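Local coordinates for protein putative prolyl-tRNA synthetase (Leishmania major, PDB 5XIL) that probably joins L-proline to tRNA(Pro) at the expense of ATP, this chain being the part with the class II catalytic core, anticodon-binding and C-terminal zinc-binding domains, at residues A24-Y29 with R39-Y44; A7-N12 with G277-M282; R355-P360 with A369-H374; E169-E174 with W258-G263. One frame throughout, in Å; residues are numbered along the deposited sequence.

Interaction 1 (A24-Y29 with R39-Y44); sequences AEMIEY and RPWAYY
Segment 24-29 leaves helix 13-23 through a Schellman motif at E25 and meets the start of helix 40-60. The tight part lies round M26. Its CB sits 3.7 Å from A42 CB, and its CG meets W41 CD1 at 3.8 Å, at the edge of the indole. W41 CG stands anti to its backbone N (chi1 -167°), which brings CD1 to this place. M26 SD lies farther out at the same edge, a Met-aromatic contact. R39 N, at the N-cap position, donates a hydrogen bond to M26 O at 3.0 Å, from above the carbonyl plane. The charged side is looser and wet. E25 CB lies over one face of the R39 guanidinium. E25 OE2 is 4.2 Å from R39 NH1 and well out of the guanidinium plane, so the two are near only as charges. A water bridges them, accepting from R39 NH1 at 2.8 Å and donating to E25 OE2. A second water joins E25 O to W41 N. E28 OE2 stays near R39 NH1, but it bonds to W122 of the second subunit, which also makes a cation-pi contact with R39. K350 takes E25 OE1 in a salt bridge and offers its backbone O to W41 NE1. E25, through a water, and E28, through space, probably steady the R39 charge at the dimer interface, though E28 also pairs with K121 of the second subunit.

Interaction 2 (A7-N12 with G277-M282); sequences AKREEN and GDNRGM
Two irregular loops meet with their touching parts 106° apart in direction, CA atoms nearest at K8 and N279, and D278 to G281 form a type I beta turn. N279 carries the contact with both ends of its amide. OD1 accepts from R9 N at 2.8 Å, in the carbonyl plane and on a lone pair, with a nearly straight N-H (171°). ND2 donates to E10 OE1, also at 2.8 Å, on the syn lone pair of a carboxylate turned 78° from the amide plane. Both bonds fix the rotation of the amide. The K8 chain crosses N279 at about a right angle, CG 3.8 Å from N279 CG. R9 bends at chi3 and brings its CD to 3.8 Å from D278 CA. G277 O lies over one face of its guanidinium, but R9 NH1 bonds to M274 O. The R9 side chain is about 4 Å from that of E219, a magnesium ligand. D278 OD1 accepts from R280 N in an Asx turn, and OD2 makes a salt bridge with R373. W16 of helix 13-23 touches N279 and makes a cation-pi contact with R9. The contact joins the loop before helix 13-23 to that after helix 267-276.

Interaction 3 (R355-P360 with A369-H374); sequences RVELGP and AVAVRH
R355 NE and NH2 both bond to one oxygen, E357 OE2, each at 2.9 Å. The grip is side-on and makes a salt bridge along one strand. OE2 lies in the guanidinium plane, using its anti lone pair toward NE and meeting NH2 nearly along its C-O axis. The other oxygen, E357 OE1, makes a salt bridge with R378 of strand 378-382. Three backbone bonds then join the strands: R355 N to A371 O, A371 N to R355 O at 2.8 Å, and E357 N to A369 O at 3.0 Å. All are nearly straight. R355-A371 and E357-A369 are antiparallel hydrogen-bonded pairs, and V356-V370 between them is a non-hydrogen-bonded pair. The strands belong to the mixed five-stranded sheet of the anticodon-binding domain, linked here through helix 360-365. On the face of R355 and E357, A371 CB lies over the guanidinium, 3.6 Å from NH2. The bend of R355 at chi3 (72°) turns the group back over this methyl. The guanidinium of R355 also makes a cation-pi contact with F344. On the other face, V356 CG2 and V370 CG2 meet loosely at 4.2 Å. V356 packs there on L319 of helix 306-325, and V370 on L394 of helix 387-412.

Interaction 4 (E169-E174 with W258-G263); sequences EECAKE and WQNSWG
E174 OE1 is gripped by two N-H groups, one from N260 ND2 and one from W165 NE1. The bond from N260 ND2 to E174 OE1 is 2.8 Å long and nearly straight (174°). It uses the anti lone pair of the carboxylate and lies in the amide plane. E174 reaches across with an extended chain, its CG anti to the backbone N. N260 CG takes the crowded position between backbone N and carbonyl carbon (chi1 66°). Its OD1 accepts a weak bond from W262 NE1 at 2.9 Å, so both ends of the amide are engaged. C171 packs one turn earlier. Its CB meets W258 CB at 3.7 Å, and its SG lies 3.2 Å from Q259 O and 3.9 Å from N260 CB. Helix 168-189 thus packs on strand 253-265 of the class II core, the two short axes 12° from parallel and 7.8 Å apart. R132 makes a salt bridge with E174 OE2. This bridge and the two N-H donors would probably keep the buried carboxylate ionised.

How the interactions relate
Interaction 2 begins nearest the N terminus, with 7-12, and closes a long loop at 277-282. Interactions 1 and 4 both nest inside it. Interaction 1 closes a short loop between helices 13-23 and 40-60. Interaction 4 follows in series, tying helix 168-189 to strand 253-265 of the class II core. Interaction 3 comes after the long loop has closed and joins neighbouring strands of the anticodon-binding domain. Interactions 2 and 3 touch through D278 and R373, which ties the loop after helix 267-276 to this domain. Interaction 4 stands apart, its centre about 48 Å from that of interaction 3.

Interaction 1 (A24-Y29 with R39-Y44)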
loop_
_atom_site.group_PDB
_atom_site.type_symbol
_atom_site.label_atom_id
_atom_site.label_comp_id
_atom_site.label_asym_id
_atom_site.label_seq_id
_atom_site.Cartn_x
_atom_site.Cartn_y
_atom_site.Cartn_z
ATOM N N ALA A 24 -23.741 5.986 -4.858
ATOM C CA ALA A 24 -22.742 6.405 -3.857
ATOM C C ALA A 24 -21.365 6.573 -4.487
ATOM O O ALA A 24 -20.403 6.904 -3.794
ATOM C CB ALA A 24 -22.681 5.428 -2.694
ATOM N N GLU A 25 -21.280 6.419 -5.805
ATOM C CA GLU A 25 -20.014 6.576 -6.526
ATOM C C GLU A 25 -18.931 5.627 -6.118
ATOM O O GLU A 25 -17.793 6.021 -6.076
ATOM C CB GLU A 25 -19.514 8.024 -6.458
ATOM C CG GLU A 25 -20.574 8.930 -7.023
ATOM C CD GLU A 25 -20.217 10.408 -6.926
ATOM O OE1 GLU A 25 -19.630 10.884 -5.919
ATOM O OE2 GLU A 25 -20.583 11.059 -7.875
ATOM N N MET A 26 -19.291 4.377 -5.799
ATOM C CA MET A 26 -18.370 3.389 -5.414
ATOM C C MET A 26 -17.763 2.641 -6.574
ATOM O O MET A 26 -16.594 2.309 -6.531
ATOM C CB MET A 26 -18.972 2.401 -4.428
ATOM C CG MET A 26 -19.289 3.117 -3.118
ATOM S SD MET A 26 -20.108 2.131 -1.849
ATOM C CE MET A 26 -18.757 1.410 -0.959
ATOM N N ILE A 27 -18.562 2.388 -7.599
ATOM C CA ILE A 27 -18.102 1.673 -8.764
ATOM C C ILE A 27 -18.673 2.308 -9.999
ATOM O O ILE A 27 -19.737 2.926 -9.939
ATOM C CB ILE A 27 -18.471 0.189 -8.813
ATOM C CG1 ILE A 27 -19.970 -0.009 -8.913
ATOM C CG2 ILE A 27 -17.956 -0.618 -7.648
ATOM C CD1 ILE A 27 -20.252 -1.148 -9.869
ATOM N N GLU A 28 -17.934 2.140 -11.085
ATOM C CA GLU A 28 -18.328 2.532 -12.430
ATOM C C GLU A 28 -18.206 1.266 -13.270
ATOM O O GLU A 28 -17.152 0.569 -13.256
ATOM C CB GLU A 28 -17.342 3.595 -12.913
ATOM C CG GLU A 28 -17.619 4.211 -14.258
ATOM C CD GLU A 28 -18.880 5.029 -14.255
ATOM O OE1 GLU A 28 -19.831 4.524 -14.833
ATOM O OE2 GLU A 28 -18.920 6.129 -13.647
ATOM N N TYR A 29 -19.291 0.944 -13.978
ATOM C CA TYR A 29 -19.385 -0.300 -14.734
ATOM C C TYR A 29 -18.560 -0.265 -15.977
ATOM O O TYR A 29 -18.277 0.806 -16.520
ATOM C CB TYR A 29 -20.828 -0.597 -15.074
ATOM C CG TYR A 29 -21.420 -1.501 -14.077
ATOM C CD1 TYR A 29 -21.046 -2.842 -14.041
ATOM C CD2 TYR A 29 -22.329 -1.030 -13.116
ATOM C CE1 TYR A 29 -21.594 -3.715 -13.101
ATOM C CE2 TYR A 29 -22.880 -1.893 -12.169
ATOM C CZ TYR A 29 -22.507 -3.245 -12.165
ATOM O OH TYR A 29 -23.010 -4.129 -11.219
ATOM N N ARG A 39 -14.027 3.347 -7.739
ATOM C CA ARG A 39 -13.847 4.725 -7.535
ATOM C C ARG A 39 -13.410 5.037 -6.081
ATOM O O ARG A 39 -13.493 4.166 -5.207
ATOM C CB ARG A 39 -15.163 5.426 -7.859
ATOM C CG ARG A 39 -15.629 5.169 -9.287
ATOM C CD ARG A 39 -16.859 6.038 -9.651
ATOM N NE ARG A 39 -16.434 7.429 -9.762
ATOM C CZ ARG A 39 -17.263 8.434 -10.017
ATOM N NH1 ARG A 39 -18.532 8.228 -10.181
ATOM N NH2 ARG A 39 -16.801 9.651 -10.144
ATOM N N PRO A 40 -12.919 6.265 -5.824
ATOM C CA PRO A 40 -12.356 6.547 -4.501
ATOM C C PRO A 40 -13.234 6.313 -3.324
ATOM O O PRO A 40 -12.678 5.953 -2.297
ATOM C CB PRO A 40 -12.011 8.041 -4.564
ATOM C CG PRO A 40 -11.728 8.201 -6.013
ATOM C CD PRO A 40 -12.689 7.388 -6.740
ATOM N N TRP A 41 -14.548 6.510 -3.415
ATOM C CA TRP A 41 -15.330 6.350 -2.221
ATOM C C TRP A 41 -15.253 4.945 -1.647
ATOM O O TRP A 41 -15.282 4.726 -0.405
ATOM C CB TRP A 41 -16.764 6.755 -2.490
ATOM C CG TRP A 41 -17.633 6.930 -1.296
ATOM C CD1 TRP A 41 -18.736 6.171 -0.949
ATOM C CD2 TRP A 41 -17.505 7.950 -0.278
ATOM N NE1 TRP A 41 -19.275 6.660 0.217
ATOM C CE2 TRP A 41 -18.535 7.727 0.657
ATOM C CE3 TRP A 41 -16.621 9.023 -0.076
ATOM C CZ2 TRP A 41 -18.713 8.554 1.789
ATOM C CZ3 TRP A 41 -16.813 9.858 1.042
ATOM C CH2 TRP A 41 -17.826 9.591 1.974
ATOM N N ALA A 42 -15.221 3.975 -2.553
ATOM C CA ALA A 42 -14.976 2.608 -2.178
ATOM C C ALA A 42 -13.487 2.235 -1.993
ATOM O O ALA A 42 -13.106 1.532 -1.050
ATOM C CB ALA A 42 -15.614 1.685 -3.171
ATOM N N TYR A 43 -12.638 2.642 -2.933
ATOM C CA TYR A 43 -11.211 2.351 -2.835
ATOM C C TYR A 43 -10.539 2.793 -1.520
ATOM O O TYR A 43 -9.674 2.094 -1.004
ATOM C CB TYR A 43 -10.413 2.898 -4.046
ATOM C CG TYR A 43 -9.074 2.190 -4.147
ATOM C CD1 TYR A 43 -8.987 0.907 -4.722
ATOM C CD2 TYR A 43 -7.936 2.693 -3.525
ATOM C CE1 TYR A 43 -7.769 0.231 -4.765
ATOM C CE2 TYR A 43 -6.711 2.009 -3.579
ATOM C CZ TYR A 43 -6.669 0.780 -4.218
ATOM O OH TYR A 43 -5.518 0.065 -4.228
ATOM N N TYR A 44 -10.938 3.944 -0.990
ATOM C CA TYR A 44 -10.407 4.450 0.286
ATOM C C TYR A 44 -10.546 3.387 1.334
ATOM O O TYR A 44 -9.667 3.219 2.204
ATOM C CB TYR A 44 -11.123 5.694 0.761
ATOM C CG TYR A 44 -10.486 6.283 1.940
ATOM C CD1 TYR A 44 -9.344 7.059 1.792
ATOM C CD2 TYR A 44 -11.018 6.102 3.216
ATOM C CE1 TYR A 44 -8.709 7.607 2.919
ATOM C CE2 TYR A 44 -10.410 6.616 4.349
ATOM C CZ TYR A 44 -9.250 7.365 4.195
ATOM O OH TYR A 44 -8.645 7.894 5.273
HETATM O O HOH W 1 -15.908 8.036 -5.544
HETATM O O HOH W 2 -20.047 10.524 -10.898
#

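Interaction 2 (A7-N12 with G277-M282)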
loop_
_atom_site.group_PDB
_atom_site.type_symbol
_atom_site.label_atom_id
_atom_site.label_comp_id
_atom_site.label_asym_id
_atom_site.label_seq_id
_atom_site.Cartn_x
_atom_site.Cartn_y
_atom_site.Cartn_z
ATOM N N ALA A 7 -34.979 0.754 -4.557
ATOM C CA ALA A 7 -35.584 -0.482 -4.054
ATOM C C ALA A 7 -35.244 -0.556 -2.595
ATOM O O ALA A 7 -34.187 -0.047 -2.211
ATOM C CB ALA A 7 -35.040 -1.687 -4.763
ATOM N N LYS A 8 -36.129 -1.168 -1.810
ATOM C CA LYS A 8 -35.876 -1.431 -0.408
ATOM C C LYS A 8 -35.062 -2.718 -0.283
ATOM O O LYS A 8 -35.222 -3.671 -1.110
ATOM C CB LYS A 8 -37.176 -1.546 0.397
ATOM C CG LYS A 8 -37.851 -0.235 0.694
ATOM C CD LYS A 8 -38.914 -0.359 1.789
ATOM C CE LYS A 8 -39.625 0.988 1.924
ATOM N NZ LYS A 8 -40.598 1.135 3.053
ATOM N N ARG A 9 -34.197 -2.750 0.744
ATOM C CA ARG A 9 -33.364 -3.954 0.974
ATOM C C ARG A 9 -34.205 -5.193 1.168
ATOM O O ARG A 9 -33.834 -6.274 0.700
ATOM C CB ARG A 9 -32.538 -3.803 2.226
ATOM C CG ARG A 9 -31.343 -2.945 2.053
ATOM C CD ARG A 9 -30.889 -2.405 3.393
ATOM N NE ARG A 9 -30.700 -3.485 4.329
ATOM C CZ ARG A 9 -29.529 -4.105 4.545
ATOM N NH1 ARG A 9 -28.425 -3.764 3.898
ATOM N NH2 ARG A 9 -29.508 -5.106 5.400
ATOM N N GLU A 10 -35.323 -5.019 1.877
ATOM C CA GLU A 10 -36.245 -6.130 2.288
ATOM C C GLU A 10 -37.060 -6.639 1.128
ATOM O O GLU A 10 -37.635 -7.738 1.213
ATOM C CB GLU A 10 -37.211 -5.667 3.399
ATOM C CG GLU A 10 -36.553 -5.246 4.722
ATOM C CD GLU A 10 -35.959 -3.823 4.749
ATOM O OE1 GLU A 10 -36.229 -3.007 3.842
ATOM O OE2 GLU A 10 -35.169 -3.527 5.700
ATOM N N GLU A 11 -37.058 -5.893 0.018
ATOM C CA GLU A 11 -37.907 -6.214 -1.116
ATOM C C GLU A 11 -37.219 -6.674 -2.336
ATOM O O GLU A 11 -37.711 -7.587 -2.980
ATOM C CB GLU A 11 -38.788 -5.032 -1.481
ATOM C CG GLU A 11 -39.691 -4.641 -0.343
ATOM C CD GLU A 11 -40.578 -5.772 0.127
ATOM O OE1 GLU A 11 -41.113 -6.507 -0.722
ATOM O OE2 GLU A 11 -40.769 -5.902 1.346
ATOM N N ASN A 12 -36.078 -6.073 -2.674
ATOM C CA ASN A 12 -35.301 -6.511 -3.793
ATOM C C ASN A 12 -33.821 -6.175 -3.557
ATOM O O ASN A 12 -33.331 -5.165 -3.981
ATOM C CB ASN A 12 -35.724 -5.842 -5.072
ATOM C CG ASN A 12 -35.047 -6.449 -6.253
ATOM O OD1 ASN A 12 -33.964 -7.059 -6.147
ATOM N ND2 ASN A 12 -35.645 -6.260 -7.414
ATOM N N GLY A 277 -25.712 -0.748 5.001
ATOM C CA GLY A 277 -26.483 0.071 4.111
ATOM C C GLY A 277 -27.929 -0.019 4.531
ATOM O O GLY A 277 -28.364 -1.020 5.117
ATOM N N ASP A 278 -28.691 1.059 4.301
ATOM C CA ASP A 278 -30.110 1.050 4.672
ATOM C C ASP A 278 -30.965 1.509 3.534
ATOM O O ASP A 278 -30.493 1.646 2.374
ATOM C CB ASP A 278 -30.328 1.826 5.960
ATOM C CG ASP A 278 -30.059 3.360 5.797
ATOM O OD1 ASP A 278 -29.966 3.765 4.675
ATOM O OD2 ASP A 278 -29.893 4.037 6.877
ATOM N N ASN A 279 -32.274 1.721 3.796
ATOM C CA ASN A 279 -33.132 2.111 2.667
ATOM C C ASN A 279 -32.940 3.532 2.106
ATOM O O ASN A 279 -33.425 3.867 1.001
ATOM C CB ASN A 279 -34.595 1.762 2.976
ATOM C CG ASN A 279 -34.797 0.254 2.947
ATOM O OD1 ASN A 279 -34.087 -0.424 2.237
ATOM N ND2 ASN A 279 -35.616 -0.259 3.821
ATOM N N ARG A 280 -32.111 4.316 2.796
ATOM C CA ARG A 280 -31.724 5.645 2.306
ATOM C C ARG A 280 -30.377 5.629 1.568
ATOM O O ARG A 280 -29.998 6.636 0.962
ATOM C CB ARG A 280 -31.677 6.618 3.509
ATOM C CG ARG A 280 -33.016 6.750 4.222
ATOM C CD ARG A 280 -32.871 7.417 5.580
ATOM N NE ARG A 280 -32.763 8.847 5.357
ATOM C CZ ARG A 280 -33.784 9.651 5.054
ATOM N NH1 ARG A 280 -35.038 9.188 4.988
ATOM N NH2 ARG A 280 -33.549 10.941 4.828
ATOM N N GLY A 281 -29.637 4.508 1.606
ATOM C CA GLY A 281 -28.383 4.410 0.879
ATOM C C GLY A 281 -27.298 3.731 1.678
ATOM O O GLY A 281 -27.558 3.059 2.683
ATOM N N MET A 282 -26.072 4.025 1.298
ATOM C CA MET A 282 -24.914 3.547 2.093
ATOM C C MET A 282 -24.833 4.242 3.480
ATOM O O MET A 282 -25.364 5.332 3.680
ATOM C CB MET A 282 -23.666 3.763 1.253
ATOM C CG MET A 282 -22.371 3.215 1.864
ATOM S SD MET A 282 -22.585 1.497 2.383
ATOM C CE MET A 282 -21.116 1.081 3.362
#

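Interaction 3 (R355-P360 with A369-H374)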
loop_
_atom_site.group_PDB
_atom_site.type_symbol
_atom_site.label_atom_id
_atom_site.label_comp_id
_atom_site.label_asym_id
_atom_site.label_seq_id
_atom_site.Cartn_x
_atom_site.Cartn_y
_atom_site.Cartn_z
ATOM N N ARG A 355 -23.268 14.993 9.031
ATOM C CA ARG A 355 -23.490 16.139 8.240
ATOM C C ARG A 355 -23.658 17.365 9.189
ATOM O O ARG A 355 -24.394 17.270 10.151
ATOM C CB ARG A 355 -24.748 16.020 7.448
ATOM C CG ARG A 355 -25.154 17.360 6.798
ATOM C CD ARG A 355 -26.410 17.251 5.965
ATOM N NE ARG A 355 -27.647 17.084 6.717
ATOM C CZ ARG A 355 -28.505 16.089 6.538
ATOM N NH1 ARG A 355 -28.227 15.073 5.708
ATOM N NH2 ARG A 355 -29.633 16.061 7.251
ATOM N N VAL A 356 -22.946 18.436 8.888
ATOM C CA VAL A 356 -23.023 19.707 9.628
ATOM C C VAL A 356 -23.765 20.658 8.715
ATOM O O VAL A 356 -23.348 20.876 7.604
ATOM C CB VAL A 356 -21.640 20.311 9.991
ATOM C CG1 VAL A 356 -21.852 21.752 10.534
ATOM C CG2 VAL A 356 -20.884 19.510 10.987
ATOM N N GLU A 357 -24.875 21.184 9.200
ATOM C CA GLU A 357 -25.691 22.140 8.503
ATOM C C GLU A 357 -25.396 23.489 9.173
ATOM O O GLU A 357 -25.596 23.611 10.385
ATOM C CB GLU A 357 -27.166 21.761 8.676
ATOM C CG GLU A 357 -27.490 20.311 8.353
ATOM C CD GLU A 357 -28.887 19.831 8.749
ATOM O OE1 GLU A 357 -29.734 20.684 9.144
ATOM O OE2 GLU A 357 -29.159 18.601 8.659
ATOM N N LEU A 358 -24.798 24.411 8.429
ATOM C CA LEU A 358 -24.245 25.641 8.994
ATOM C C LEU A 358 -25.063 26.792 8.372
ATOM O O LEU A 358 -25.003 27.094 7.156
ATOM C CB LEU A 358 -22.772 25.762 8.707
ATOM C CG LEU A 358 -21.906 26.586 9.634
ATOM C CD1 LEU A 358 -20.465 26.620 9.200
ATOM C CD2 LEU A 358 -22.344 28.014 9.700
ATOM N N GLY A 359 -25.950 27.306 9.183
ATOM C CA GLY A 359 -26.741 28.463 8.808
ATOM C C GLY A 359 -26.559 29.703 9.685
ATOM O O GLY A 359 -25.708 29.766 10.596
ATOM N N PRO A 360 -27.369 30.721 9.391
ATOM C CA PRO A 360 -27.263 31.996 10.147
ATOM C C PRO A 360 -27.287 31.792 11.676
ATOM O O PRO A 360 -26.414 32.317 12.396
ATOM C CB PRO A 360 -28.482 32.747 9.663
ATOM C CG PRO A 360 -28.636 32.323 8.232
ATOM C CD PRO A 360 -28.276 30.842 8.232
ATOM N N ALA A 369 -25.319 22.365 13.949
ATOM C CA ALA A 369 -26.338 21.367 13.859
ATOM C C ALA A 369 -25.773 20.147 13.112
ATOM O O ALA A 369 -25.415 20.267 11.955
ATOM C CB ALA A 369 -27.508 21.902 13.078
ATOM N N VAL A 370 -25.772 19.009 13.762
ATOM C CA VAL A 370 -25.096 17.813 13.270
ATOM C C VAL A 370 -26.141 16.739 13.120
ATOM O O VAL A 370 -26.877 16.472 14.027
ATOM C CB VAL A 370 -24.028 17.345 14.242
ATOM C CG1 VAL A 370 -23.321 16.079 13.706
ATOM C CG2 VAL A 370 -23.027 18.423 14.469
ATOM N N ALA A 371 -26.240 16.193 11.923
ATOM C CA ALA A 371 -27.150 15.127 11.636
ATOM C C ALA A 371 -26.316 13.848 11.519
ATOM O O ALA A 371 -25.377 13.819 10.683
ATOM C CB ALA A 371 -27.785 15.417 10.288
ATOM N N VAL A 372 -26.619 12.839 12.346
ATOM C CA VAL A 372 -25.917 11.552 12.349
ATOM C C VAL A 372 -26.568 10.573 11.375
ATOM O O VAL A 372 -27.778 10.279 11.468
ATOM C CB VAL A 372 -25.959 10.931 13.750
ATOM C CG1 VAL A 372 -25.157 9.692 13.810
ATOM C CG2 VAL A 372 -25.480 11.934 14.772
ATOM N N ARG A 373 -25.813 10.150 10.359
ATOM C CA ARG A 373 -26.354 9.368 9.294
ATOM C C ARG A 373 -26.944 7.979 9.727
ATOM O O ARG A 373 -28.051 7.596 9.281
ATOM C CB ARG A 373 -25.315 9.156 8.215
ATOM C CG ARG A 373 -25.749 8.243 7.051
ATOM C CD ARG A 373 -26.879 8.754 6.214
ATOM N NE ARG A 373 -27.213 7.814 5.156
ATOM C CZ ARG A 373 -28.013 6.781 5.280
ATOM N NH1 ARG A 373 -28.710 6.559 6.411
ATOM N NH2 ARG A 373 -28.162 5.998 4.252
ATOM N N HIS A 374 -26.258 7.241 10.544
ATOM C CA HIS A 374 -26.718 5.879 10.818
ATOM C C HIS A 374 -28.040 5.897 11.593
ATOM O O HIS A 374 -28.862 5.091 11.325
ATOM C CB HIS A 374 -25.646 5.050 11.515
ATOM C CG HIS A 374 -25.440 5.400 12.948
ATOM N ND1 HIS A 374 -26.039 4.700 13.967
ATOM C CD2 HIS A 374 -24.714 6.382 13.534
ATOM C CE1 HIS A 374 -25.667 5.220 15.120
ATOM N NE2 HIS A 374 -24.882 6.255 14.883
#

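Interaction 4 (E169-E174 with W258-G263)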
loop_
_atom_site.group_PDB
_atom_site.type_symbol
_atom_site.label_atom_id
_atom_site.label_comp_id
_atom_site.label_asym_id
_atom_site.label_seq_id
_atom_site.Cartn_x
_atom_site.Cartn_y
_atom_site.Cartn_z
ATOM N N GLU A 169 3.524 -26.328 16.138
ATOM C CA GLU A 169 2.957 -25.367 17.080
ATOM C C GLU A 169 3.049 -23.933 16.593
ATOM O O GLU A 169 2.141 -23.104 16.834
ATOM C CB GLU A 169 3.656 -25.509 18.413
ATOM C CG GLU A 169 3.337 -26.856 19.050
ATOM C CD GLU A 169 4.241 -28.023 18.581
ATOM O OE1 GLU A 169 5.124 -27.865 17.677
ATOM O OE2 GLU A 169 4.035 -29.141 19.124
ATOM N N GLU A 170 4.169 -23.611 15.974
ATOM C CA GLU A 170 4.421 -22.297 15.486
ATOM C C GLU A 170 3.425 -21.934 14.383
ATOM O O GLU A 170 2.894 -20.808 14.338
ATOM C CB GLU A 170 5.804 -22.228 14.881
ATOM C CG GLU A 170 6.891 -22.471 15.968
ATOM C CD GLU A 170 8.296 -22.614 15.383
ATOM O OE1 GLU A 170 8.544 -23.231 14.281
ATOM O OE2 GLU A 170 9.164 -22.045 16.045
ATOM N N CYS A 171 3.255 -22.890 13.483
ATOM C CA CYS A 171 2.401 -22.732 12.312
ATOM C C CYS A 171 0.934 -22.532 12.781
ATOM O O CYS A 171 0.301 -21.563 12.378
ATOM C CB CYS A 171 2.568 -23.945 11.430
ATOM S SG CYS A 171 1.534 -23.964 9.939
ATOM N N ALA A 172 0.462 -23.389 13.701
ATOM C CA ALA A 172 -0.894 -23.316 14.254
ATOM C C ALA A 172 -1.157 -22.032 14.969
ATOM O O ALA A 172 -2.271 -21.462 14.868
ATOM C CB ALA A 172 -1.205 -24.467 15.199
ATOM N N LYS A 173 -0.160 -21.553 15.694
ATOM C CA LYS A 173 -0.309 -20.322 16.434
ATOM C C LYS A 173 -0.477 -19.127 15.471
ATOM O O LYS A 173 -1.348 -18.314 15.694
ATOM C CB LYS A 173 0.862 -20.104 17.384
ATOM C CG LYS A 173 1.001 -18.718 18.007
ATOM C CD LYS A 173 2.127 -18.798 19.046
ATOM C CE LYS A 173 2.341 -17.501 19.818
ATOM N NZ LYS A 173 2.679 -16.451 18.818
ATOM N N GLU A 174 0.282 -19.107 14.386
ATOM C CA GLU A 174 0.203 -17.983 13.433
ATOM C C GLU A 174 -1.135 -17.983 12.686
ATOM O O GLU A 174 -1.680 -16.925 12.349
ATOM C CB GLU A 174 1.340 -18.047 12.455
ATOM C CG GLU A 174 1.427 -16.795 11.567
ATOM C CD GLU A 174 2.535 -16.868 10.540
ATOM O OE1 GLU A 174 2.741 -17.944 9.873
ATOM O OE2 GLU A 174 3.187 -15.826 10.365
ATOM N N TRP A 258 6.082 -26.972 8.347
ATOM C CA TRP A 258 4.675 -26.767 8.517
ATOM C C TRP A 258 4.278 -25.431 7.887
ATOM O O TRP A 258 4.812 -24.371 8.243
ATOM C CB TRP A 258 4.381 -26.812 9.985
ATOM C CG TRP A 258 4.758 -28.154 10.593
ATOM C CD1 TRP A 258 6.033 -28.556 11.001
ATOM C CD2 TRP A 258 3.912 -29.305 10.747
ATOM N NE1 TRP A 258 5.981 -29.888 11.406
ATOM C CE2 TRP A 258 4.706 -30.356 11.281
ATOM C CE3 TRP A 258 2.547 -29.526 10.568
ATOM C CZ2 TRP A 258 4.173 -31.609 11.602
ATOM C CZ3 TRP A 258 2.033 -30.757 10.849
ATOM C CH2 TRP A 258 2.853 -31.801 11.326
ATOM N N GLN A 259 3.349 -25.480 6.944
ATOM C CA GLN A 259 2.970 -24.324 6.181
ATOM C C GLN A 259 1.526 -23.863 6.470
ATOM O O GLN A 259 0.651 -24.618 6.905
ATOM C CB GLN A 259 3.128 -24.636 4.679
ATOM C CG GLN A 259 4.570 -24.665 4.252
ATOM C CD GLN A 259 4.738 -25.047 2.822
ATOM O OE1 GLN A 259 5.019 -26.212 2.486
ATOM N NE2 GLN A 259 4.501 -24.097 1.955
ATOM N N ASN A 260 1.326 -22.582 6.258
ATOM C CA ASN A 260 0.004 -21.996 6.279
ATOM C C ASN A 260 -0.131 -20.994 5.151
ATOM O O ASN A 260 0.848 -20.604 4.497
ATOM C CB ASN A 260 -0.300 -21.367 7.640
ATOM C CG ASN A 260 0.596 -20.144 7.981
ATOM O OD1 ASN A 260 0.865 -19.283 7.157
ATOM N ND2 ASN A 260 1.031 -20.083 9.221
ATOM N N SER A 261 -1.381 -20.650 4.870
ATOM C CA SER A 261 -1.691 -19.632 3.927
ATOM C C SER A 261 -2.986 -18.950 4.351
ATOM O O SER A 261 -3.768 -19.499 5.076
ATOM C CB SER A 261 -1.727 -20.104 2.473
ATOM O OG SER A 261 -2.836 -20.883 2.253
ATOM N N TRP A 262 -3.167 -17.733 3.880
ATOM C CA TRP A 262 -4.228 -16.912 4.404
ATOM C C TRP A 262 -4.473 -15.782 3.474
ATOM O O TRP A 262 -3.521 -15.280 2.914
ATOM C CB TRP A 262 -3.873 -16.461 5.833
ATOM C CG TRP A 262 -2.392 -16.236 6.132
ATOM C CD1 TRP A 262 -1.481 -17.192 6.543
ATOM C CD2 TRP A 262 -1.651 -15.027 6.063
ATOM N NE1 TRP A 262 -0.254 -16.665 6.677
ATOM C CE2 TRP A 262 -0.317 -15.337 6.451
ATOM C CE3 TRP A 262 -1.986 -13.686 5.825
ATOM C CZ2 TRP A 262 0.682 -14.376 6.555
ATOM C CZ3 TRP A 262 -0.990 -12.745 5.898
ATOM C CH2 TRP A 262 0.333 -13.097 6.272
ATOM N N GLY A 263 -5.737 -15.419 3.229
ATOM C CA GLY A 263 -6.058 -14.327 2.374
ATOM C C GLY A 263 -7.316 -13.559 2.820
ATOM O O GLY A 263 -8.220 -14.127 3.412
#